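PDB 3CTP: periplasmic binding protein/LacI transcriptional regulator from Alkaliphilus metalliredigens, which probably acts as a DNA-binding transcriptional repressor of the LacI family whose periplasmic-binding-protein-like part holds the sugar beta-D-xylulofuranose between its two lobes. Local coordinates for residues F164-E169 with Q262-D267; I208-D213 with E221-M226; T245-L250 with L275-T280; R253-S256 with E260-I263. All blocks are in the same frame, centred on the assembly; numbering follows the deposited sequence.

Contact 1 (F164-E169 with Q262-D267). With XLF (beta-D-xylulofuranose), chain C.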
loop_
_atom_site.group_PDB
_atom_site.type_symbol
_atom_site.label_atom_id
_atom_site.label_comp_id
_atom_site.label_asym_id
_atom_site.label_seq_id
_atom_site.Cartn_x
_atom_site.Cartn_y
_atom_site.Cartn_z
ATOM N N PHE A 164 10.222 8.460 23.173
ATOM C CA PHE A 164 11.351 8.278 24.088
ATOM C C PHE A 164 10.851 7.951 25.491
ATOM O O PHE A 164 11.367 7.045 26.161
ATOM C CB PHE A 164 12.203 9.552 24.203
ATOM C CG PHE A 164 13.290 9.391 25.204
ATOM C CD1 PHE A 164 14.459 8.767 24.843
ATOM C CD2 PHE A 164 13.094 9.747 26.541
ATOM C CE1 PHE A 164 15.472 8.545 25.781
ATOM C CE2 PHE A 164 14.116 9.524 27.487
ATOM C CZ PHE A 164 15.280 8.930 27.104
ATOM N N ASP A 165 9.885 8.743 25.950
ATOM C CA ASP A 165 9.392 8.598 27.338
ATOM C C ASP A 165 8.875 7.171 27.529
ATOM O O ASP A 165 9.058 6.567 28.596
ATOM C CB ASP A 165 8.246 9.575 27.618
ATOM C CG ASP A 165 8.719 11.010 27.755
ATOM O OD1 ASP A 165 9.940 11.225 27.901
ATOM O OD2 ASP A 165 7.856 11.899 27.723
ATOM N N HIS A 166 8.240 6.612 26.497
ATOM C CA HIS A 166 7.690 5.254 26.641
ATOM C C HIS A 166 8.816 4.221 26.758
ATOM O O HIS A 166 8.793 3.360 27.647
ATOM C CB HIS A 166 6.739 4.946 25.477
ATOM C CG HIS A 166 6.127 3.581 25.535
ATOM N ND1 HIS A 166 5.262 3.192 26.536
ATOM C CD2 HIS A 166 6.239 2.524 24.692
ATOM C CE1 HIS A 166 4.890 1.932 26.324
ATOM N NE2 HIS A 166 5.457 1.514 25.201
ATOM N N LEU A 167 9.816 4.294 25.880
ATOM C CA LEU A 167 10.929 3.348 25.983
ATOM C C LEU A 167 11.612 3.491 27.339
ATOM O O LEU A 167 11.936 2.505 27.998
ATOM C CB LEU A 167 11.965 3.561 24.890
ATOM C CG LEU A 167 11.459 3.178 23.501
ATOM C CD1 LEU A 167 12.587 3.425 22.519
ATOM C CD2 LEU A 167 11.030 1.711 23.452
ATOM N N TYR A 168 11.870 4.716 27.757
ATOM C CA TYR A 168 12.564 4.948 29.044
ATOM C C TYR A 168 11.748 4.402 30.238
ATOM O O TYR A 168 12.285 3.731 31.156
ATOM C CB TYR A 168 12.857 6.457 29.185
ATOM C CG TYR A 168 13.816 6.793 30.324
ATOM C CD1 TYR A 168 15.190 6.791 30.122
ATOM C CD2 TYR A 168 13.335 7.066 31.578
ATOM C CE1 TYR A 168 16.084 7.092 31.178
ATOM C CE2 TYR A 168 14.210 7.362 32.621
ATOM C CZ TYR A 168 15.570 7.371 32.408
ATOM O OH TYR A 168 16.433 7.665 33.457
ATOM N N GLU A 169 10.440 4.649 30.214
ATOM C CA GLU A 169 9.547 4.175 31.286
ATOM C C GLU A 169 9.571 2.653 31.344
ATOM O O GLU A 169 9.459 2.074 32.439
ATOM C CB GLU A 169 8.112 4.652 31.047
ATOM C CG GLU A 169 7.057 3.933 31.908
ATOM C CD GLU A 169 5.671 3.884 31.256
ATOM O OE1 GLU A 169 5.554 4.223 30.055
ATOM O OE2 GLU A 169 4.700 3.498 31.943
ATOM N N GLN A 262 12.989 -4.001 22.494
ATOM C CA GLN A 262 11.643 -3.420 22.363
ATOM C C GLN A 262 11.643 -2.466 21.184
ATOM O O GLN A 262 12.677 -1.864 20.901
ATOM C CB GLN A 262 11.254 -2.670 23.620
ATOM C CG GLN A 262 11.257 -3.575 24.887
ATOM C CD GLN A 262 10.711 -2.846 26.083
ATOM O OE1 GLN A 262 9.595 -2.337 26.049
ATOM N NE2 GLN A 262 11.525 -2.737 27.144
ATOM N N ILE A 263 10.493 -2.336 20.512
ATOM C CA ILE A 263 10.401 -1.526 19.276
ATOM C C ILE A 263 9.184 -0.624 19.388
ATOM O O ILE A 263 8.096 -1.073 19.785
ATOM C CB ILE A 263 10.175 -2.421 18.026
ATOM C CG1 ILE A 263 11.132 -3.624 18.015
ATOM C CG2 ILE A 263 10.257 -1.581 16.742
ATOM C CD1 ILE A 263 12.556 -3.282 17.769
ATOM N N ILE A 264 9.358 0.653 19.023
ATOM C CA ILE A 264 8.204 1.533 18.827
ATOM C C ILE A 264 8.342 2.190 17.455
ATOM O O ILE A 264 9.445 2.596 17.074
ATOM C CB ILE A 264 8.096 2.576 19.954
ATOM C CG1 ILE A 264 6.909 3.530 19.721
ATOM C CG2 ILE A 264 9.405 3.342 20.113
ATOM C CD1 ILE A 264 6.558 4.322 20.972
ATOM N N GLY A 265 7.238 2.261 16.703
ATOM C CA GLY A 265 7.230 2.934 15.386
ATOM C C GLY A 265 6.524 4.281 15.434
ATOM O O GLY A 265 6.485 4.949 16.483
ATOM N N PHE A 266 5.956 4.690 14.288
ATOM C CA PHE A 266 5.171 5.911 14.242
ATOM C C PHE A 266 4.209 5.802 13.080
ATOM O O PHE A 266 4.616 5.388 11.996
ATOM C CB PHE A 266 6.092 7.123 13.988
ATOM C CG PHE A 266 5.561 8.444 14.523
ATOM C CD1 PHE A 266 6.123 9.010 15.667
ATOM C CD2 PHE A 266 4.584 9.150 13.842
ATOM C CE1 PHE A 266 5.675 10.240 16.148
ATOM C CE2 PHE A 266 4.126 10.374 14.320
ATOM C CZ PHE A 266 4.675 10.918 15.489
ATOM N N ASP A 267 2.956 6.188 13.326
ATOM C CA ASP A 267 1.879 6.359 12.338
ATOM C C ASP A 267 0.558 5.747 12.829
ATOM O O ASP A 267 -0.508 6.305 12.600
ATOM C CB ASP A 267 2.116 5.653 11.004
ATOM C CG ASP A 267 3.137 6.347 10.119
ATOM O OD1 ASP A 267 3.429 7.558 10.318
ATOM O OD2 ASP A 267 3.598 5.663 9.166
HETATM O O4 XLF C . 7.048 11.896 6.660
HETATM C C4 XLF C . 6.647 10.993 7.693
HETATM C C5 XLF C . 7.513 9.748 7.575
HETATM O O5 XLF C . 6.657 8.718 7.070
HETATM C C3 XLF C . 5.231 10.495 7.456
HETATM O O3 XLF C . 4.305 11.061 8.392
HETATM C C2 XLF C . 5.395 9.014 7.661
HETATM O O2 XLF C . 5.445 8.692 9.066
HETATM C C1 XLF C . 4.325 8.202 6.962
HETATM O O1 XLF C . 4.624 6.805 7.103
#

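Contact 2 (I208-D213 with E221-M226)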
loop_
_atom_site.group_PDB
_atom_site.type_symbol
_atom_site.label_atom_id
_atom_site.label_comp_id
_atom_site.label_asym_id
_atom_site.label_seq_id
_atom_site.Cartn_x
_atom_site.Cartn_y
_atom_site.Cartn_z
ATOM N N ILE A 208 20.756 5.809 13.391
ATOM C CA ILE A 208 21.039 5.341 12.016
ATOM C C ILE A 208 20.056 6.091 11.127
ATOM O O ILE A 208 18.881 6.159 11.462
ATOM C CB ILE A 208 20.756 3.831 11.910
ATOM C CG1 ILE A 208 21.795 3.054 12.723
ATOM C CG2 ILE A 208 20.777 3.338 10.441
ATOM C CD1 ILE A 208 21.511 1.546 12.798
ATOM N N GLU A 209 20.520 6.682 10.034
ATOM C CA GLU A 209 19.636 7.522 9.217
ATOM C C GLU A 209 19.344 6.872 7.886
ATOM O O GLU A 209 20.237 6.745 7.038
ATOM C CB GLU A 209 20.290 8.877 8.940
ATOM C CG GLU A 209 19.408 9.867 8.165
ATOM C CD GLU A 209 20.135 11.191 7.967
ATOM O OE1 GLU A 209 20.896 11.316 6.986
ATOM O OE2 GLU A 209 19.973 12.094 8.813
ATOM N N PHE A 210 18.091 6.476 7.674
ATOM C CA PHE A 210 17.722 5.903 6.378
ATOM C C PHE A 210 17.546 7.049 5.405
ATOM O O PHE A 210 17.076 8.129 5.801
ATOM C CB PHE A 210 16.368 5.184 6.482
ATOM C CG PHE A 210 16.426 3.793 7.074
ATOM C CD1 PHE A 210 17.530 3.332 7.774
ATOM C CD2 PHE A 210 15.322 2.953 6.942
ATOM C CE1 PHE A 210 17.561 2.039 8.303
ATOM C CE2 PHE A 210 15.334 1.652 7.489
ATOM C CZ PHE A 210 16.451 1.203 8.169
ATOM N N GLN A 211 17.894 6.834 4.130
ATOM C CA GLN A 211 17.811 7.944 3.159
ATOM C C GLN A 211 16.534 7.972 2.358
ATOM O O GLN A 211 16.301 8.915 1.548
ATOM C CB GLN A 211 18.982 7.862 2.167
ATOM C CG GLN A 211 20.335 7.882 2.877
ATOM C CD GLN A 211 20.525 9.138 3.696
ATOM O OE1 GLN A 211 20.401 10.250 3.173
ATOM N NE2 GLN A 211 20.826 8.974 4.984
ATOM N N HIS A 212 15.702 6.947 2.552
ATOM C CA HIS A 212 14.450 6.836 1.809
ATOM C C HIS A 212 13.373 6.325 2.761
ATOM O O HIS A 212 13.679 5.635 3.733
ATOM C CB HIS A 212 14.571 5.793 0.685
ATOM C CG HIS A 212 15.656 6.094 -0.297
ATOM N ND1 HIS A 212 16.948 5.637 -0.139
ATOM C CD2 HIS A 212 15.641 6.804 -1.449
ATOM C CE1 HIS A 212 17.687 6.054 -1.156
ATOM N NE2 HIS A 212 16.918 6.760 -1.970
ATOM N N ASP A 213 12.124 6.654 2.448
ATOM C CA ASP A 213 10.990 5.945 3.046
ATOM C C ASP A 213 10.996 4.532 2.457
ATOM O O ASP A 213 11.806 4.190 1.577
ATOM C CB ASP A 213 9.695 6.698 2.671
ATOM C CG ASP A 213 8.499 6.326 3.525
ATOM O OD1 ASP A 213 8.622 5.477 4.435
ATOM O OD2 ASP A 213 7.428 6.933 3.282
ATOM N N GLU A 221 18.053 -5.135 1.215
ATOM C CA GLU A 221 19.166 -4.316 1.733
ATOM C C GLU A 221 19.474 -4.686 3.182
ATOM O O GLU A 221 18.552 -4.939 3.963
ATOM C CB GLU A 221 18.823 -2.834 1.633
ATOM C CG GLU A 221 18.679 -2.397 0.181
ATOM C CD GLU A 221 18.275 -0.959 0.028
ATOM O OE1 GLU A 221 17.608 -0.400 0.930
ATOM O OE2 GLU A 221 18.587 -0.395 -1.035
ATOM N N ASP A 222 20.754 -4.719 3.533
ATOM C CA ASP A 222 21.189 -5.041 4.900
ATOM C C ASP A 222 21.596 -3.780 5.625
ATOM O O ASP A 222 21.954 -2.793 4.989
ATOM C CB ASP A 222 22.450 -5.899 4.852
ATOM C CG ASP A 222 22.238 -7.246 4.194
ATOM O OD1 ASP A 222 21.131 -7.809 4.307
ATOM O OD2 ASP A 222 23.208 -7.748 3.582
ATOM N N ILE A 223 21.549 -3.815 6.956
ATOM C CA ILE A 223 22.184 -2.781 7.773
ATOM C C ILE A 223 23.564 -3.307 8.174
ATOM O O ILE A 223 23.700 -4.465 8.606
ATOM C CB ILE A 223 21.345 -2.468 9.024
ATOM C CG1 ILE A 223 20.031 -1.779 8.617
ATOM C CG2 ILE A 223 22.117 -1.563 9.986
ATOM C CD1 ILE A 223 19.104 -1.539 9.789
ATOM N N ASN A 224 24.597 -2.493 7.987
ATOM C CA ASN A 224 25.949 -2.897 8.352
ATOM C C ASN A 224 25.934 -3.167 9.845
ATOM O O ASN A 224 25.339 -2.391 10.586
ATOM C CB ASN A 224 26.909 -1.753 8.077
ATOM C CG ASN A 224 28.347 -2.147 8.299
ATOM O OD1 ASN A 224 28.814 -3.126 7.726
ATOM N ND2 ASN A 224 29.061 -1.380 9.128
ATOM N N SER A 225 26.572 -4.243 10.291
ATOM C CA SER A 225 26.616 -4.527 11.742
ATOM C C SER A 225 25.229 -4.779 12.312
ATOM O O SER A 225 24.936 -4.461 13.473
ATOM C CB SER A 225 27.285 -3.388 12.503
ATOM O OG SER A 225 28.702 -3.474 12.391
ATOM N N MET A 226 24.368 -5.365 11.492
ATOM C CA MET A 226 23.050 -5.782 11.943
ATOM C C MET A 226 23.183 -6.662 13.181
ATOM O O MET A 226 22.320 -6.666 14.054
ATOM C CB MET A 226 22.359 -6.561 10.821
ATOM C CG MET A 226 20.914 -6.930 11.080
ATOM S SD MET A 226 19.774 -5.549 11.152
ATOM C CE MET A 226 18.730 -6.145 12.503
#

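Contact 3 (T245-L250 with L275-T280)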
loop_
_atom_site.group_PDB
_atom_site.type_symbol
_atom_site.label_atom_id
_atom_site.label_comp_id
_atom_site.label_asym_id
_atom_site.label_seq_id
_atom_site.Cartn_x
_atom_site.Cartn_y
_atom_site.Cartn_z
ATOM N N THR A 245 10.231 -3.482 8.489
ATOM C CA THR A 245 11.432 -4.023 7.818
ATOM C C THR A 245 12.520 -4.336 8.843
ATOM O O THR A 245 13.239 -5.337 8.738
ATOM C CB THR A 245 12.021 -3.061 6.744
ATOM O OG1 THR A 245 12.600 -1.900 7.395
ATOM C CG2 THR A 245 10.930 -2.659 5.773
ATOM N N VAL A 246 12.625 -3.473 9.852
ATOM C CA VAL A 246 13.612 -3.696 10.918
ATOM C C VAL A 246 13.266 -4.965 11.690
ATOM O O VAL A 246 14.128 -5.786 11.977
ATOM C CB VAL A 246 13.676 -2.483 11.875
ATOM C CG1 VAL A 246 14.560 -2.797 13.128
ATOM C CG2 VAL A 246 14.164 -1.238 11.128
ATOM N N MET A 247 11.997 -5.140 12.038
ATOM C CA MET A 247 11.610 -6.338 12.779
ATOM C C MET A 247 11.848 -7.586 11.926
ATOM O O MET A 247 12.208 -8.641 12.468
ATOM C CB MET A 247 10.134 -6.245 13.163
ATOM C CG MET A 247 9.880 -5.230 14.289
ATOM S SD MET A 247 8.126 -4.952 14.788
ATOM C CE MET A 247 7.598 -6.618 15.265
ATOM N N ARG A 248 11.599 -7.490 10.619
ATOM C CA ARG A 248 11.833 -8.656 9.734
ATOM C C ARG A 248 13.298 -9.064 9.797
ATOM O O ARG A 248 13.628 -10.263 9.894
ATOM C CB ARG A 248 11.473 -8.317 8.285
ATOM C CG ARG A 248 12.194 -9.210 7.213
ATOM C CD ARG A 248 11.758 -8.772 5.801
ATOM N NE ARG A 248 12.304 -9.581 4.710
ATOM C CZ ARG A 248 13.402 -9.267 4.038
ATOM N NH1 ARG A 248 14.085 -8.182 4.366
ATOM N NH2 ARG A 248 13.816 -10.042 3.034
ATOM N N ALA A 249 14.182 -8.070 9.752
ATOM C CA ALA A 249 15.623 -8.348 9.818
ATOM C C ALA A 249 15.998 -8.970 11.145
ATOM O O ALA A 249 16.799 -9.898 11.191
ATOM C CB ALA A 249 16.427 -7.092 9.591
ATOM N N LEU A 250 15.445 -8.445 12.234
ATOM C CA LEU A 250 15.721 -9.011 13.569
ATOM C C LEU A 250 15.204 -10.442 13.666
ATOM O O LEU A 250 15.913 -11.337 14.182
ATOM C CB LEU A 250 15.079 -8.130 14.654
ATOM C CG LEU A 250 15.770 -6.781 14.894
ATOM C CD1 LEU A 250 14.914 -5.860 15.742
ATOM C CD2 LEU A 250 17.155 -6.959 15.541
ATOM N N LEU A 275 1.077 -7.290 11.278
ATOM C CA LEU A 275 2.224 -8.127 11.698
ATOM C C LEU A 275 2.351 -8.449 13.218
ATOM O O LEU A 275 1.602 -7.935 14.029
ATOM C CB LEU A 275 3.539 -7.517 11.216
ATOM C CG LEU A 275 3.895 -6.114 11.766
ATOM C CD1 LEU A 275 3.710 -5.974 13.277
ATOM C CD2 LEU A 275 5.306 -5.782 11.418
ATOM N N TYR A 276 3.345 -9.275 13.573
ATOM C CA TYR A 276 3.397 -9.953 14.886
ATOM C C TYR A 276 4.819 -10.091 15.420
ATOM O O TYR A 276 5.734 -10.467 14.682
ATOM C CB TYR A 276 2.770 -11.344 14.739
ATOM C CG TYR A 276 2.861 -12.218 15.966
ATOM C CD1 TYR A 276 1.743 -12.457 16.750
ATOM C CD2 TYR A 276 4.059 -12.809 16.330
ATOM C CE1 TYR A 276 1.813 -13.259 17.881
ATOM C CE2 TYR A 276 4.142 -13.617 17.458
ATOM C CZ TYR A 276 3.013 -13.836 18.227
ATOM O OH TYR A 276 3.088 -14.638 19.344
ATOM N N PRO A 277 5.030 -9.757 16.698
ATOM C CA PRO A 277 4.002 -9.205 17.572
ATOM C C PRO A 277 3.555 -7.847 17.042
ATOM O O PRO A 277 4.301 -7.203 16.303
ATOM C CB PRO A 277 4.717 -9.059 18.923
ATOM C CG PRO A 277 6.157 -9.048 18.615
ATOM C CD PRO A 277 6.354 -9.806 17.343
ATOM N N SER A 278 2.347 -7.428 17.413
ATOM C CA SER A 278 1.817 -6.157 16.941
ATOM C C SER A 278 2.621 -4.987 17.508
ATOM O O SER A 278 3.144 -5.057 18.612
ATOM C CB SER A 278 0.352 -6.014 17.298
ATOM O OG SER A 278 0.208 -6.200 18.712
ATOM N N LEU A 279 2.683 -3.908 16.730
ATOM C CA LEU A 279 3.670 -2.851 16.923
ATOM C C LEU A 279 3.173 -1.707 17.804
ATOM O O LEU A 279 2.188 -1.043 17.480
ATOM C CB LEU A 279 4.021 -2.276 15.537
ATOM C CG LEU A 279 5.021 -1.128 15.473
ATOM C CD1 LEU A 279 6.379 -1.548 15.975
ATOM C CD2 LEU A 279 5.134 -0.707 14.019
ATOM N N THR A 280 3.870 -1.441 18.903
ATOM C CA THR A 280 3.628 -0.216 19.658
ATOM C C THR A 280 4.005 0.969 18.780
ATOM O O THR A 280 5.016 0.926 18.056
ATOM C CB THR A 280 4.483 -0.210 20.914
ATOM O OG1 THR A 280 4.046 -1.286 21.752
ATOM C CG2 THR A 280 4.370 1.128 21.651
#

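Contact 4 (R253-S256 with E260-I263). With NA (sodium ion), chain D.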
loop_
_atom_site.group_PDB
_atom_site.type_symbol
_atom_site.label_atom_id
_atom_site.label_comp_id
_atom_site.label_asym_id
_atom_site.label_seq_id
_atom_site.Cartn_x
_atom_site.Cartn_y
_atom_site.Cartn_z
ATOM N N ARG A 253 17.297 -13.145 12.268
ATOM C CA ARG A 253 18.475 -13.463 13.075
ATOM C C ARG A 253 18.064 -14.169 14.358
ATOM O O ARG A 253 18.883 -14.346 15.249
ATOM C CB ARG A 253 19.252 -12.206 13.469
ATOM C CG ARG A 253 19.219 -11.044 12.519
ATOM C CD ARG A 253 20.605 -10.695 12.017
ATOM N NE ARG A 253 21.667 -10.912 12.994
ATOM C CZ ARG A 253 22.939 -11.117 12.661
ATOM N NH1 ARG A 253 23.293 -11.124 11.382
ATOM N NH2 ARG A 253 23.856 -11.313 13.598
ATOM N N GLY A 254 16.794 -14.523 14.483
ATOM C CA GLY A 254 16.327 -15.233 15.671
ATOM C C GLY A 254 16.109 -14.379 16.901
ATOM O O GLY A 254 16.019 -14.897 18.018
ATOM N N VAL A 255 16.001 -13.065 16.709
ATOM C CA VAL A 255 15.829 -12.138 17.831
ATOM C C VAL A 255 14.394 -12.180 18.340
ATOM O O VAL A 255 13.451 -12.239 17.543
ATOM C CB VAL A 255 16.241 -10.691 17.422
ATOM C CG1 VAL A 255 15.866 -9.679 18.494
ATOM C CG2 VAL A 255 17.726 -10.630 17.169
ATOM N N SER A 256 14.225 -12.177 19.668
ATOM C CA SER A 256 12.902 -12.220 20.262
ATOM C C SER A 256 12.494 -10.813 20.644
ATOM O O SER A 256 13.217 -10.111 21.340
ATOM C CB SER A 256 12.874 -13.123 21.510
ATOM O OG SER A 256 12.817 -14.487 21.114
ATOM N N GLU A 260 14.075 -9.455 23.921
ATOM C CA GLU A 260 15.465 -9.082 23.748
ATOM C C GLU A 260 15.621 -7.624 23.335
ATOM O O GLU A 260 16.638 -6.987 23.625
ATOM C CB GLU A 260 16.097 -9.974 22.692
ATOM C CG GLU A 260 16.245 -11.408 23.185
ATOM C CD GLU A 260 17.065 -12.251 22.255
ATOM O OE1 GLU A 260 16.568 -12.612 21.175
ATOM O OE2 GLU A 260 18.213 -12.585 22.630
ATOM N N VAL A 261 14.632 -7.099 22.621
ATOM C CA VAL A 261 14.695 -5.697 22.253
ATOM C C VAL A 261 13.269 -5.225 22.055
ATOM O O VAL A 261 12.426 -5.991 21.556
ATOM C CB VAL A 261 15.529 -5.492 20.997
ATOM C CG1 VAL A 261 14.907 -6.231 19.866
ATOM C CG2 VAL A 261 15.643 -3.980 20.665
ATOM N N GLN A 262 12.989 -4.001 22.494
ATOM C CA GLN A 262 11.643 -3.420 22.363
ATOM C C GLN A 262 11.643 -2.466 21.184
ATOM O O GLN A 262 12.677 -1.864 20.901
ATOM C CB GLN A 262 11.254 -2.670 23.620
ATOM C CG GLN A 262 11.257 -3.575 24.887
ATOM C CD GLN A 262 10.711 -2.846 26.083
ATOM O OE1 GLN A 262 9.595 -2.337 26.049
ATOM N NE2 GLN A 262 11.525 -2.737 27.144
ATOM N N ILE A 263 10.493 -2.336 20.512
ATOM C CA ILE A 263 10.401 -1.526 19.276
ATOM C C ILE A 263 9.184 -0.624 19.388
ATOM O O ILE A 263 8.096 -1.073 19.785
ATOM C CB ILE A 263 10.175 -2.421 18.026
ATOM C CG1 ILE A 263 11.132 -3.624 18.015
ATOM C CG2 ILE A 263 10.257 -1.581 16.742
ATOM C CD1 ILE A 263 12.556 -3.282 17.769
HETATM NA NA NA D . 18.726 -6.163 23.709
HETATM O O HOH W 1 15.782 -15.074 20.664
HETATM O O HOH W 2 19.905 -7.856 24.583
HETATM O O HOH W 3 18.725 -5.480 25.852
#

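Contact 1 (F164-E169 with Q262-D267)
Helix segment F164-E169, which offers H166 and L167, runs nearly antiparallel to the strand carrying Q262 and I264, the axes 9.6 Å apart at 164°. I264 meets the helix with both branches. Its CG2 rests on the fork of L167, 4.0 Å from L167 CG and with both methyls alongside, while CG1, anti to the backbone N (chi1 178°), carries CD1 to within 4.1 Å of H166 CD2. Farther back, L167 CD2 lies 4.4 Å from Q262 CB, the root of this glutamine, whose OE1 accepts from I324 N. H166 likewise turns its polar end elsewhere, NE2 pairing with T323 OG1. This is helix-on-sheet packing in the Rossmann-like lobe of a type I periplasmic binding protein, helix 156-169 lying against edge strand 262-264 of a four-stranded parallel sheet. The chain leaving the strand's C-terminal end enters the sugar site. There D267 spreads its carboxylate over two hydroxyls: XLF O2 donates to D267 OD1 (2.6 Å) and XLF O1 to D267 OD2 (2.6 Å). An alanine here would remove both acceptors, which would probably leave these hydroxyls more weakly held and Q284 NE2 without its partner on OD1.

Contact 2 (I208-D213 with E221-M226)
Beside the patch where I208 and F210 meet I223, the amide nitrogen Q211 NE2 is gripped by two oxygens of one residue, E209. The straighter bond, 3.1 Å from Q211 NE2 to E209 OE1 with an angle of 169° at the hydrogen, lies in the amide plane and uses the anti lone pair of the carboxylate. The second, from Q211 NE2 to E209 O (3.1 Å, 143°), arrives from above the carbonyl plane. Together they fix the rotation of the Q211 amide, and E209 OE2 is tied in turn to K179 by a salt bridge. Across the contact the chemistry is wholly apolar. I223 CD1, carried on CG1 beside the backbone N (chi1 -68°), comes to the edge of the F210 ring, near its plane and 4.1 Å from F210 CZ, the two side chains crossing at about a right angle. I223 CG2, anti to the backbone N, meets I208 CD1 at 4.2 Å. I223 also opens a type II beta turn that ends at M226, with S225 at positive phi in its third position. The loop thus lies over edge strand 206-209 and the residue after it: I208 touches L176, and F210 touches I178, of neighbouring strand 175-179. Beyond it, D213 bonds the pocket residues N72, R124 and N239, probably helping to position them, while M226 packs on A249 and L250 of helix 240-252.

Contact 3 (T245-L250 with L275-T280)
M247 supplies the whole helix side of this contact, reaching from helix segment T245-L250 into the curve of L275-T280. Its apolar contacts use sulfur and terminal methyl. M247 SD lies 4.0 Å from L279 CD1, whereas the bend at chi3 (58°) swings CE away toward the earlier part of the loop, 4.0 Å from P277 CD and 4.4 Å from L275 CD1. A cis peptide precedes P277. The loop follows helix 271-274 and leads to strand 281-283 of the seven-stranded sheet, so that it is the approach to one of the crossovers between lobes that mark the type I periplasmic binding protein fold; M247 packs its helix against the root of that passage. A second kind of contact sets the thioether methyl against backbone oxygen. M247 CE is 3.5 Å from P277 O, a buried carbonyl that has no hydrogen-bonding partner in the model, an acceptor the methyl can satisfy at best feebly. Y276 O, by contrast, receives a hydrogen bond from K251 NZ of the same chain. The second subunit adds a salt bridge, R248 NH2 to its E273 OE2, and packing of Y276 on its K251.

Contact 4 (R253-S256 with E260-I263)
S256 and E260 exchange two direct hydrogen bonds across a tight loop. S256 N donates to E260 OE1 (2.8 Å, 162°), reaching the anti lone pair of the carboxylate, and E260 N returns a bond to S256 O (2.8 Å), its donor tilted from the carbonyl plane. Because E260 CG sits beside its own backbone N (chi1 -69°) and the chain is extended beyond it, the carboxylate reaches back alongside the S256 backbone. One water extends this polar network. It donates to E260 OE1 (2.6 Å) and to G254 O (2.7 Å) and accepts from S256 OG, so OE1 has two donors, S256 N directly and the water, its link to the other two. The apolar contact is chiefly between one pair of branches, V255 CG1 meeting V261 CG1 at 3.8 Å, and both valines also touch L250 of the preceding helix. Metal coordination uses the backbone of E260 and not its carboxylate: E260 O binds the sodium ion at 2.2 Å, joined by the carbonyl oxygens of V230 and Y232 and by two waters, which makes five oxygen ligands. The loop joins helix 240-252 to strand 262-264 in the parallel sheet, and its start is a classic helix C-terminus, a Schellman motif with G254 at C-prime in positive phi, closed by V255 N to L250 O and G254 N to K251 O.

Depth alone does not set the chemistry of the four contacts within this lobe. Contact 1 is buried and apolar, contact 3 partly buried and dominated by one methionine, while contacts 2 and 4 lie at the surface; contact 2 still meets through hydrocarbon, whereas contact 4 relies on hydrogen bonds, water and sodium. Contacts 1 and 4 share strand 262-264, contact 1 through the strand itself and the chain beyond it, contact 4 through the residues just before it. Helix 240-252 serves contact 3 and, at its end, runs into contact 4. G265 N probably bonds T280 O (2.9 Å), joining contacts 1 and 3, and M226 of contact 2 packs on R253 of contact 4.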